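Local coordinates for protein putative glycosidase ph117-related (Bacteroides thetaiotaomicron, PDB 5A7V) that probably acts on the beta-mannosidic linkages of mannosides as a GH130 family glycosidase, holding mannose in two neighbouring pockets, at residues F77-T82 with S368-A373; E145-A150 with F348-V353; C202-I207 with L270-P275. All coordinates share one frame; numbering follows the deposited sequence.

Contact 1. Residues F77-T82 with S368-A373; sequences FNPAAT and SKVGMA. With MAN (alpha-D-mannopyranose), chain E.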
loop_
_atom_site.group_PDB
_atom_site.type_symbol
_atom_site.label_atom_id
_atom_site.label_comp_id
_atom_site.label_asym_id
_atom_site.label_seq_id
_atom_site.Cartn_x
_atom_site.Cartn_y
_atom_site.Cartn_z
ATOM N N PHE A 77 -6.834 -6.743 6.238
ATOM C CA PHE A 77 -5.628 -6.801 5.395
ATOM C C PHE A 77 -5.271 -5.392 4.917
ATOM O O PHE A 77 -5.650 -4.407 5.556
ATOM C CB PHE A 77 -5.766 -7.910 4.296
ATOM C CG PHE A 77 -6.901 -7.759 3.316
ATOM C CD1 PHE A 77 -8.226 -7.930 3.715
ATOM C CD2 PHE A 77 -6.658 -7.506 1.962
ATOM C CE1 PHE A 77 -9.246 -7.883 2.794
ATOM C CE2 PHE A 77 -7.663 -7.454 1.031
ATOM C CZ PHE A 77 -8.982 -7.641 1.449
ATOM N N ASN A 78 -4.453 -5.315 3.877
ATOM C CA ASN A 78 -4.062 -4.099 3.122
ATOM C C ASN A 78 -4.213 -2.787 3.898
ATOM O O ASN A 78 -5.208 -2.083 3.719
ATOM C CB ASN A 78 -4.796 -4.089 1.802
ATOM C CG ASN A 78 -4.348 -5.230 0.888
ATOM O OD1 ASN A 78 -3.556 -6.089 1.280
ATOM N ND2 ASN A 78 -4.914 -5.257 -0.291
ATOM N N PRO A 79 -3.207 -2.528 4.743
ATOM C CA PRO A 79 -3.314 -1.438 5.725
ATOM C C PRO A 79 -2.540 -0.188 5.352
ATOM O O PRO A 79 -1.491 -0.242 4.703
ATOM C CB PRO A 79 -2.652 -2.061 6.959
ATOM C CG PRO A 79 -1.552 -2.881 6.373
ATOM C CD PRO A 79 -2.099 -3.427 5.103
ATOM N N ALA A 80 -3.046 0.974 5.801
ATOM C CA ALA A 80 -2.241 2.204 5.875
ATOM C C ALA A 80 -1.603 2.260 7.253
ATOM O O ALA A 80 -2.127 1.681 8.209
ATOM C CB ALA A 80 -3.130 3.418 5.695
ATOM N N ALA A 81 -0.525 3.032 7.377
ATOM C CA ALA A 81 0.126 3.225 8.651
ATOM C C ALA A 81 0.690 4.618 8.704
ATOM O O ALA A 81 1.199 5.130 7.719
ATOM C CB ALA A 81 1.193 2.188 8.928
ATOM N N THR A 82 0.617 5.219 9.886
ATOM C CA THR A 82 1.166 6.569 10.103
ATOM C C THR A 82 1.562 6.751 11.559
ATOM O O THR A 82 1.352 5.879 12.390
ATOM C CB THR A 82 0.201 7.646 9.538
ATOM O OG1 THR A 82 0.854 8.924 9.377
ATOM C CG2 THR A 82 -1.031 7.802 10.391
ATOM N N SER A 368 -5.984 -11.585 3.721
ATOM C CA SER A 368 -6.660 -12.142 4.892
ATOM C C SER A 368 -6.277 -11.553 6.251
ATOM O O SER A 368 -7.147 -11.462 7.129
ATOM C CB SER A 368 -6.510 -13.665 4.925
ATOM O OG SER A 368 -7.361 -14.258 3.913
ATOM N N LYS A 369 -4.995 -11.261 6.443
ATOM C CA LYS A 369 -4.442 -10.788 7.716
ATOM C C LYS A 369 -3.606 -9.532 7.491
ATOM O O LYS A 369 -3.184 -9.254 6.346
ATOM C CB LYS A 369 -3.606 -11.882 8.440
ATOM C CG LYS A 369 -4.297 -13.264 8.567
ATOM C CD LYS A 369 -5.410 -13.201 9.576
ATOM C CE LYS A 369 -5.949 -14.513 10.164
ATOM N NZ LYS A 369 -6.649 -15.339 9.191
ATOM N N VAL A 370 -3.237 -8.876 8.587
ATOM C CA VAL A 370 -2.211 -7.819 8.557
ATOM C C VAL A 370 -0.942 -8.324 9.232
ATOM O O VAL A 370 -1.000 -8.841 10.372
ATOM C CB VAL A 370 -2.668 -6.526 9.287
ATOM C CG1 VAL A 370 -1.548 -5.471 9.310
ATOM C CG2 VAL A 370 -3.918 -5.957 8.613
ATOM N N GLY A 371 0.194 -8.133 8.563
ATOM C CA GLY A 371 1.491 -8.458 9.121
ATOM C C GLY A 371 2.345 -7.212 9.241
ATOM O O GLY A 371 2.076 -6.174 8.599
ATOM N N MET A 372 3.412 -7.344 10.026
ATOM C CA MET A 372 4.404 -6.295 10.145
ATOM C C MET A 372 5.821 -6.856 10.133
ATOM O O MET A 372 6.046 -8.056 10.443
ATOM C CB MET A 372 4.088 -5.402 11.334
ATOM C CG MET A 372 4.220 -6.017 12.655
ATOM S SD MET A 372 5.892 -6.145 13.300
ATOM C CE MET A 372 6.536 -4.552 13.118
ATOM N N ALA A 373 6.778 -5.988 9.823
ATOM C CA ALA A 373 8.207 -6.344 9.909
ATOM C C ALA A 373 9.023 -5.048 10.120
ATOM O O ALA A 373 8.513 -3.945 9.806
ATOM C CB ALA A 373 8.650 -7.080 8.637
HETATM C C1 MAN E . -4.848 -5.957 -6.354
HETATM C C2 MAN E . -4.427 -5.108 -5.134
HETATM C C3 MAN E . -5.053 -5.493 -3.780
HETATM C C4 MAN E . -5.073 -7.021 -3.588
HETATM C C5 MAN E . -4.495 -7.784 -4.794
HETATM C C6 MAN E . -4.670 -9.314 -4.666
HETATM O O1 MAN E . -3.806 -5.931 -7.472
HETATM O O2 MAN E . -4.792 -3.761 -5.463
HETATM O O3 MAN E . -6.387 -5.044 -3.647
HETATM O O4 MAN E . -4.368 -7.275 -2.390
HETATM O O5 MAN E . -5.208 -7.304 -5.977
HETATM O O6 MAN E . -6.068 -9.633 -4.642
#

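Contact 2. Residues E145-A150 with F348-V353; sequences EDPRIA and FIEGMV. With MAN (alpha-D-mannopyranose), chain D; BMA (beta-D-mannopyranose), chain C; MAN (alpha-D-mannopyranose), chain E.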
loop_
_atom_site.group_PDB
_atom_site.type_symbol
_atom_site.label_atom_id
_atom_site.label_comp_id
_atom_site.label_asym_id
_atom_site.label_seq_id
_atom_site.Cartn_x
_atom_site.Cartn_y
_atom_site.Cartn_z
ATOM N N GLU A 145 -11.211 0.836 -0.103
ATOM C CA GLU A 145 -10.189 -0.217 -0.063
ATOM C C GLU A 145 -8.774 0.346 -0.026
ATOM O O GLU A 145 -8.505 1.448 -0.546
ATOM C CB GLU A 145 -10.245 -1.100 -1.320
ATOM C CG GLU A 145 -11.610 -1.637 -1.645
ATOM C CD GLU A 145 -11.698 -2.359 -2.969
ATOM O OE1 GLU A 145 -10.847 -2.110 -3.874
ATOM O OE2 GLU A 145 -12.694 -3.133 -3.175
ATOM N N ASP A 146 -7.854 -0.399 0.552
ATOM C CA ASP A 146 -6.424 -0.253 0.272
ATOM C C ASP A 146 -5.868 1.168 0.496
ATOM O O ASP A 146 -5.301 1.800 -0.400
ATOM C CB ASP A 146 -6.069 -0.730 -1.139
ATOM C CG ASP A 146 -6.417 -2.191 -1.451
ATOM O OD1 ASP A 146 -6.803 -2.930 -0.545
ATOM O OD2 ASP A 146 -6.244 -2.521 -2.654
ATOM N N PRO A 147 -6.020 1.656 1.737
ATOM C CA PRO A 147 -5.565 3.029 2.030
ATOM C C PRO A 147 -4.059 3.144 2.100
ATOM O O PRO A 147 -3.361 2.233 2.542
ATOM C CB PRO A 147 -6.190 3.319 3.411
ATOM C CG PRO A 147 -6.185 1.944 4.064
ATOM C CD PRO A 147 -6.557 0.993 2.931
ATOM N N ARG A 148 -3.549 4.318 1.710
ATOM C CA ARG A 148 -2.191 4.718 2.031
ATOM C C ARG A 148 -2.295 6.116 2.664
ATOM O O ARG A 148 -3.091 6.928 2.188
ATOM C CB ARG A 148 -1.278 4.835 0.823
ATOM C CG ARG A 148 -0.800 3.500 0.297
ATOM C CD ARG A 148 -1.497 3.084 -0.859
ATOM N NE ARG A 148 -0.902 1.965 -1.621
ATOM C CZ ARG A 148 -1.677 1.068 -2.174
ATOM N NH1 ARG A 148 -2.954 1.080 -2.018
ATOM N NH2 ARG A 148 -1.122 0.067 -2.842
ATOM N N ILE A 149 -1.508 6.348 3.723
ATOM C CA ILE A 149 -1.607 7.651 4.444
ATOM C C ILE A 149 -0.218 8.274 4.549
ATOM O O ILE A 149 0.769 7.619 4.893
ATOM C CB ILE A 149 -2.218 7.499 5.841
ATOM C CG1 ILE A 149 -3.695 7.083 5.704
ATOM C CG2 ILE A 149 -2.102 8.795 6.647
ATOM C CD1 ILE A 149 -4.406 6.633 6.967
ATOM N N ALA A 150 -0.178 9.581 4.232
ATOM C CA ALA A 150 0.990 10.434 4.453
ATOM C C ALA A 150 0.494 11.718 5.116
ATOM O O ALA A 150 -0.716 11.940 5.146
ATOM C CB ALA A 150 1.709 10.718 3.151
ATOM N N PHE A 348 1.471 -7.799 0.670
ATOM C CA PHE A 348 1.075 -6.599 -0.079
ATOM C C PHE A 348 1.447 -5.357 0.746
ATOM O O PHE A 348 0.754 -5.001 1.694
ATOM C CB PHE A 348 -0.413 -6.632 -0.399
ATOM C CG PHE A 348 -0.827 -5.632 -1.428
ATOM C CD1 PHE A 348 -0.638 -5.869 -2.794
ATOM C CD2 PHE A 348 -1.347 -4.379 -1.027
ATOM C CE1 PHE A 348 -0.963 -4.926 -3.735
ATOM C CE2 PHE A 348 -1.688 -3.457 -1.980
ATOM C CZ PHE A 348 -1.513 -3.699 -3.315
ATOM N N ILE A 349 2.604 -4.776 0.422
ATOM C CA ILE A 349 3.166 -3.718 1.232
ATOM C C ILE A 349 2.467 -2.402 0.984
ATOM O O ILE A 349 2.201 -2.026 -0.152
ATOM C CB ILE A 349 4.691 -3.650 1.069
ATOM C CG1 ILE A 349 5.137 -3.318 -0.357
ATOM C CG2 ILE A 349 5.360 -4.917 1.590
ATOM C CD1 ILE A 349 6.535 -2.737 -0.453
ATOM N N GLU A 350 2.179 -1.702 2.096
ATOM C CA GLU A 350 1.252 -0.590 1.981
ATOM C C GLU A 350 1.429 0.499 3.039
ATOM O O GLU A 350 1.002 1.647 2.759
ATOM C CB GLU A 350 -0.159 -1.133 2.002
ATOM C CG GLU A 350 -1.245 -0.166 1.598
ATOM C CD GLU A 350 -2.578 -0.846 1.382
ATOM O OE1 GLU A 350 -2.634 -1.991 0.881
ATOM O OE2 GLU A 350 -3.667 -0.248 1.648
ATOM N N GLY A 351 1.993 0.195 4.198
ATOM C CA GLY A 351 2.224 1.207 5.224
ATOM C C GLY A 351 3.651 1.167 5.732
ATOM O O GLY A 351 4.240 0.069 5.825
ATOM N N MET A 352 4.214 2.331 6.074
ATOM C CA MET A 352 5.528 2.375 6.671
ATOM C C MET A 352 5.549 3.509 7.684
ATOM O O MET A 352 5.037 4.610 7.376
ATOM C CB MET A 352 6.638 2.661 5.659
ATOM C CG MET A 352 6.945 1.565 4.735
ATOM S SD MET A 352 8.191 2.029 3.495
ATOM C CE MET A 352 9.766 2.048 4.350
ATOM N N VAL A 353 6.175 3.275 8.813
ATOM C CA VAL A 353 6.328 4.356 9.824
ATOM C C VAL A 353 7.783 4.374 10.265
ATOM O O VAL A 353 8.340 3.340 10.615
ATOM C CB VAL A 353 5.399 4.199 11.053
ATOM C CG1 VAL A 353 5.365 5.506 11.853
ATOM C CG2 VAL A 353 3.989 3.816 10.661
HETATM C C1 MAN D . -9.687 -6.550 -7.302
HETATM C C2 MAN D . -8.787 -6.599 -6.142
HETATM C C3 MAN D . -9.714 -6.553 -4.949
HETATM C C4 MAN D . -10.699 -5.391 -4.959
HETATM C C5 MAN D . -11.379 -5.251 -6.309
HETATM C C6 MAN D . -11.971 -3.874 -6.526
HETATM O O1 MAN D . -10.424 -7.681 -7.578
HETATM O O2 MAN D . -7.937 -5.462 -6.043
HETATM O O3 MAN D . -9.013 -6.476 -3.700
HETATM O O4 MAN D . -11.715 -5.605 -3.961
HETATM O O5 MAN D . -10.473 -5.434 -7.378
HETATM O O6 MAN D . -11.000 -2.826 -6.432
HETATM C C1 BMA C . -9.574 -6.676 -7.242
HETATM C C2 BMA C . -8.919 -6.754 -5.859
HETATM C C3 BMA C . -9.990 -6.607 -4.801
HETATM C C4 BMA C . -10.793 -5.344 -5.042
HETATM C C5 BMA C . -11.224 -5.214 -6.507
HETATM C C6 BMA C . -11.885 -3.883 -6.812
HETATM O O1 BMA C . -8.707 -6.854 -8.350
HETATM O O2 BMA C . -7.980 -5.684 -5.686
HETATM O O3 BMA C . -9.447 -6.629 -3.427
HETATM O O4 BMA C . -11.948 -5.407 -4.189
HETATM O O5 BMA C . -10.124 -5.368 -7.435
HETATM O O6 BMA C . -11.043 -2.763 -6.524
HETATM C C1 MAN E . -4.848 -5.957 -6.354
HETATM C C2 MAN E . -4.427 -5.108 -5.134
HETATM C C3 MAN E . -5.053 -5.493 -3.780
HETATM C C4 MAN E . -5.073 -7.021 -3.588
HETATM C C5 MAN E . -4.495 -7.784 -4.794
HETATM C C6 MAN E . -4.670 -9.314 -4.666
HETATM O O1 MAN E . -3.806 -5.931 -7.472
HETATM O O2 MAN E . -4.792 -3.761 -5.463
HETATM O O3 MAN E . -6.387 -5.044 -3.647
HETATM O O4 MAN E . -4.368 -7.275 -2.390
HETATM O O5 MAN E . -5.208 -7.304 -5.977
HETATM O O6 MAN E . -6.068 -9.633 -4.642
HETATM O O HOH W 1 0.202 4.010 4.303
#

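Contact 3. Residues C202-I207 with L270-P275; sequences CKSGSI and LTECGP. With MAN (alpha-D-mannopyranose), chain E; MAN (alpha-D-mannopyranose), chain D; BMA (beta-D-mannopyranose), chain C.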
loop_
_atom_site.group_PDB
_atom_site.type_symbol
_atom_site.label_atom_id
_atom_site.label_comp_id
_atom_site.label_asym_id
_atom_site.label_seq_id
_atom_site.Cartn_x
_atom_site.Cartn_y
_atom_site.Cartn_z
ATOM N N CYS A 202 -8.456 2.667 -11.764
ATOM C CA CYS A 202 -7.163 2.948 -11.174
ATOM C C CYS A 202 -7.176 2.746 -9.663
ATOM O O CYS A 202 -8.244 2.725 -9.042
ATOM C CB CYS A 202 -6.683 4.354 -11.570
ATOM S SG CYS A 202 -7.787 5.711 -11.140
ATOM N N LYS A 203 -5.973 2.681 -9.083
ATOM C CA LYS A 203 -5.777 2.419 -7.657
ATOM C C LYS A 203 -4.308 2.554 -7.310
ATOM O O LYS A 203 -3.481 2.700 -8.216
ATOM C CB LYS A 203 -6.333 1.039 -7.242
ATOM C CG LYS A 203 -5.745 -0.149 -8.036
ATOM C CD LYS A 203 -6.236 -1.515 -7.510
ATOM C CE LYS A 203 -7.712 -1.690 -7.685
ATOM N NZ LYS A 203 -8.215 -2.979 -7.144
ATOM N N SER A 204 -4.002 2.527 -6.031
ATOM C CA SER A 204 -2.629 2.374 -5.500
ATOM C C SER A 204 -1.766 3.628 -5.714
ATOM O O SER A 204 -0.951 3.689 -6.639
ATOM C CB SER A 204 -1.971 1.103 -6.046
ATOM O OG SER A 204 -2.738 -0.016 -5.629
ATOM N N GLY A 205 -1.992 4.619 -4.835
ATOM C CA GLY A 205 -1.318 5.914 -4.920
ATOM C C GLY A 205 -0.320 6.149 -3.818
ATOM O O GLY A 205 -0.699 6.170 -2.627
ATOM N N SER A 206 0.947 6.379 -4.178
ATOM C CA SER A 206 2.100 6.567 -3.266
ATOM C C SER A 206 2.640 7.997 -3.394
ATOM O O SER A 206 3.416 8.333 -4.309
ATOM C CB SER A 206 3.200 5.582 -3.684
ATOM O OG SER A 206 2.758 4.221 -3.603
ATOM N N ILE A 207 2.180 8.856 -2.479
ATOM C CA ILE A 207 2.623 10.249 -2.419
ATOM C C ILE A 207 4.082 10.315 -1.990
ATOM O O ILE A 207 4.543 9.520 -1.168
ATOM C CB ILE A 207 1.678 11.075 -1.536
ATOM C CG1 ILE A 207 0.276 11.085 -2.095
ATOM C CG2 ILE A 207 2.174 12.506 -1.330
ATOM C CD1 ILE A 207 -0.793 11.727 -1.220
ATOM N N LEU A 270 2.256 -7.457 -12.867
ATOM C CA LEU A 270 1.864 -6.121 -12.313
ATOM C C LEU A 270 3.093 -5.544 -11.639
ATOM O O LEU A 270 3.956 -6.277 -11.105
ATOM C CB LEU A 270 0.774 -6.257 -11.257
ATOM C CG LEU A 270 -0.537 -6.862 -11.664
ATOM C CD1 LEU A 270 -1.423 -7.051 -10.421
ATOM C CD2 LEU A 270 -1.260 -6.067 -12.721
ATOM N N THR A 271 3.126 -4.201 -11.645
ATOM C CA THR A 271 4.064 -3.373 -10.841
ATOM C C THR A 271 3.197 -2.334 -10.115
ATOM O O THR A 271 2.898 -1.265 -10.680
ATOM C CB THR A 271 5.147 -2.650 -11.718
ATOM O OG1 THR A 271 4.483 -1.945 -12.773
ATOM C CG2 THR A 271 6.123 -3.644 -12.348
ATOM N N GLU A 272 2.776 -2.659 -8.917
ATOM C CA GLU A 272 1.695 -1.930 -8.254
ATOM C C GLU A 272 2.256 -1.190 -7.052
ATOM O O GLU A 272 2.876 -1.733 -6.155
ATOM C CB GLU A 272 0.619 -2.905 -7.784
ATOM C CG GLU A 272 -0.520 -2.208 -7.012
ATOM C CD GLU A 272 -1.769 -3.023 -6.851
ATOM O OE1 GLU A 272 -1.686 -4.291 -7.034
ATOM O OE2 GLU A 272 -2.840 -2.437 -6.602
ATOM N N CYS A 273 2.056 0.131 -7.059
ATOM C CA CYS A 273 2.627 1.019 -6.014
ATOM C C CYS A 273 2.283 0.539 -4.623
ATOM O O CYS A 273 1.179 0.092 -4.382
ATOM C CB CYS A 273 2.190 2.466 -6.273
ATOM S SG CYS A 273 2.864 3.148 -7.816
ATOM N N GLY A 274 3.235 0.661 -3.688
ATOM C CA GLY A 274 3.046 0.231 -2.314
ATOM C C GLY A 274 2.836 1.419 -1.336
ATOM O O GLY A 274 1.926 2.241 -1.583
ATOM N N PRO A 275 3.654 1.523 -0.306
ATOM C CA PRO A 275 3.500 2.650 0.624
ATOM C C PRO A 275 3.932 3.974 -0.031
ATOM O O PRO A 275 4.405 4.003 -1.158
ATOM C CB PRO A 275 4.446 2.295 1.763
ATOM C CG PRO A 275 5.469 1.400 1.153
ATOM C CD PRO A 275 4.807 0.656 0.053
HETATM C C1 MAN E . -4.848 -5.957 -6.354
HETATM C C2 MAN E . -4.427 -5.108 -5.134
HETATM C C3 MAN E . -5.053 -5.493 -3.780
HETATM C C4 MAN E . -5.073 -7.021 -3.588
HETATM C C5 MAN E . -4.495 -7.784 -4.794
HETATM C C6 MAN E . -4.670 -9.314 -4.666
HETATM O O1 MAN E . -3.806 -5.931 -7.472
HETATM O O2 MAN E . -4.792 -3.761 -5.463
HETATM O O3 MAN E . -6.387 -5.044 -3.647
HETATM O O4 MAN E . -4.368 -7.275 -2.390
HETATM O O5 MAN E . -5.208 -7.304 -5.977
HETATM O O6 MAN E . -6.068 -9.633 -4.642
HETATM C C1 MAN D . -9.687 -6.550 -7.302
HETATM C C2 MAN D . -8.787 -6.599 -6.142
HETATM C C3 MAN D . -9.714 -6.553 -4.949
HETATM C C4 MAN D . -10.699 -5.391 -4.959
HETATM C C5 MAN D . -11.379 -5.251 -6.309
HETATM C C6 MAN D . -11.971 -3.874 -6.526
HETATM O O1 MAN D . -10.424 -7.681 -7.578
HETATM O O2 MAN D . -7.937 -5.462 -6.043
HETATM O O3 MAN D . -9.013 -6.476 -3.700
HETATM O O4 MAN D . -11.715 -5.605 -3.961
HETATM O O5 MAN D . -10.473 -5.434 -7.378
HETATM O O6 MAN D . -11.000 -2.826 -6.432
HETATM C C1 BMA C . -9.574 -6.676 -7.242
HETATM C C2 BMA C . -8.919 -6.754 -5.859
HETATM C C3 BMA C . -9.990 -6.607 -4.801
HETATM C C4 BMA C . -10.793 -5.344 -5.042
HETATM C C5 BMA C . -11.224 -5.214 -6.507
HETATM C C6 BMA C . -11.885 -3.883 -6.812
HETATM O O1 BMA C . -8.707 -6.854 -8.350
HETATM O O2 BMA C . -7.980 -5.684 -5.686
HETATM O O3 BMA C . -9.447 -6.629 -3.427
HETATM O O4 BMA C . -11.948 -5.407 -4.189
HETATM O O5 BMA C . -10.124 -5.368 -7.435
HETATM O O6 BMA C . -11.043 -2.763 -6.524
#

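Contact 1. Residues F77-T82 with S368-A373
At the junction of the first and last blades of the five-bladed GH130 beta-propeller, Phe77 and Pro79 of an innermost strand meet Val370 of an outer strand. Strand 77-82 and strand 369-373 diverge by 52°, and no hydrogen bond joins the two segments. Instead they touch where they pass, through backbone and small apolar groups. Val370 straddles this junction with its two methyls: CG1, anti to the backbone N (chi1 177°), slides past Pro79 with 3.9 Å to Pro79 CG, while Val370 CG2 presses on Phe77 CA at 3.7 Å. The same Phe77 CA points its hydrogen at Lys369 O in a CA-H...O contact of 3.6 Å. Phe77 CB lies 3.7 Å from Ser368 N, and from there the ring leads away from strand 369-373 toward the bound sugars. Ser368 and Lys369 form a classic beta bulge opposite Cys365, and Ser368 OG is held by Asp75. Between Phe77 and Pro79, Asn78 turns the other way: its ND2 gives a nearly straight hydrogen bond of 3.0 Å to O4 of the alpha-mannose of chain E (171°), and it also bonds Asp146. One short strand thus presents an apolar side to the next blade and a polar amide to the ligand, so that the sugar-binding Asn78 is flanked by residues packed against that blade.

Contact 2. Residues E145-A150 with F348-V353
Strands 145-150 and 348-353 run in roughly the same direction, 26° apart with axes 6.7 Å from each other, and the nearest CA atoms are those of Arg148 and Glu350. That spacing is bridged by one water, which accepts from Ile149 N and donates to Glu350 O. Arg148, its chain bent at chi2 (102°), folds back over Glu350: Glu350 CG lies over one face of the guanidinium, 3.9 Å from Arg148 NE, and guanidinium and carboxylate are stacked with nearly parallel planes. No N-H points at the carboxylate; the pair is a long salt bridge, of charges only, and the position of Glu350 OE2 is less certain. The N-H groups are spent on carbonyls instead. Arg148 NH1 bonds Asp146 O at 2.9 Å, reaching it from above the carbonyl plane, while NE and NH2 bond Gly274 O and Cys273 O, which fixes the rotation of the group. Beyond it stands the Phe348 ring, almost perpendicular to the guanidinium, with Arg148 NH2 3.7 Å from Phe348 CE2. Glu350 OE1, at the ring edge, is buried without a polar partner. One face of Phe348 carries the alpha-mannose of chain E, its C2 3.7 Å from Phe348 CZ, and Asp146 OD2 sits 2.7 Å from O3 of that sugar. Glu145 turns to the second mannose, modelled as both anomers, near O4 and O6. Innermost strands of two non-adjacent blades that meet near the axis, with a sugar at their N-terminal ends, are characteristic of the central, ligand-binding funnel of a beta-propeller.

Contact 3. Residues C202-I207 with L270-P275
Glu272 meets Ser204 and a mannose at once, and its chain leads from one to the other. From CB the chain is extended, with CG anti to the backbone N (chi1 177°). Glu272 CG passes 3.4 Å from Ser204 OG. At the carboxylate the two oxygens part: Glu272 OE1 lies 2.7 Å from O1 of the alpha-mannose of chain E, whereas Glu272 OE2 accepts from Ser204 OG at 2.6 Å on its anti lone pair and from O2 of the same sugar, also at 2.6 Å. Two donors on OE2 hold the carboxylate in place, with Ser204 as its second-shell anchor. The Lys203 chain passes at a slant, its CD 3.6 Å from Glu272 OE2, before NZ continues to the second mannose and bonds its O6 at 2.9 Å. Farther from the ligands, Ser206 OG sits between two carbonyls, 2.9 Å from Gly274 O and 3.0 Å from Pro275 O. Cys273 CB packs against Ser204 O. Strands 205-212 and 270-280 thus lie side by side as innermost strands of adjacent propeller blades, whose leading ends line the mannose pocket.

Overall arrangement
All three contacts are buried, and each reaches the alpha-mannose of chain E. Contact 1 lies farthest from the chain centre and is the apolar one, joining an inner to an outer strand; contacts 2 and 3 bring inner strands together and are dominated by polar groups. Contact 2 touches both others. Toward contact 1, Pro79 O packs on Glu350 CG and Ala80 CB on Pro147 O; toward contact 3, Phe348 CE1 approaches Glu272 OE1. Contacts 1 and 3 do not touch. Along the chain the contacts are nested, 3 inside 2 inside 1; contact 1 brings the first blade against the last, as in a closed propeller. Contacts 2 and 3 share the second mannose.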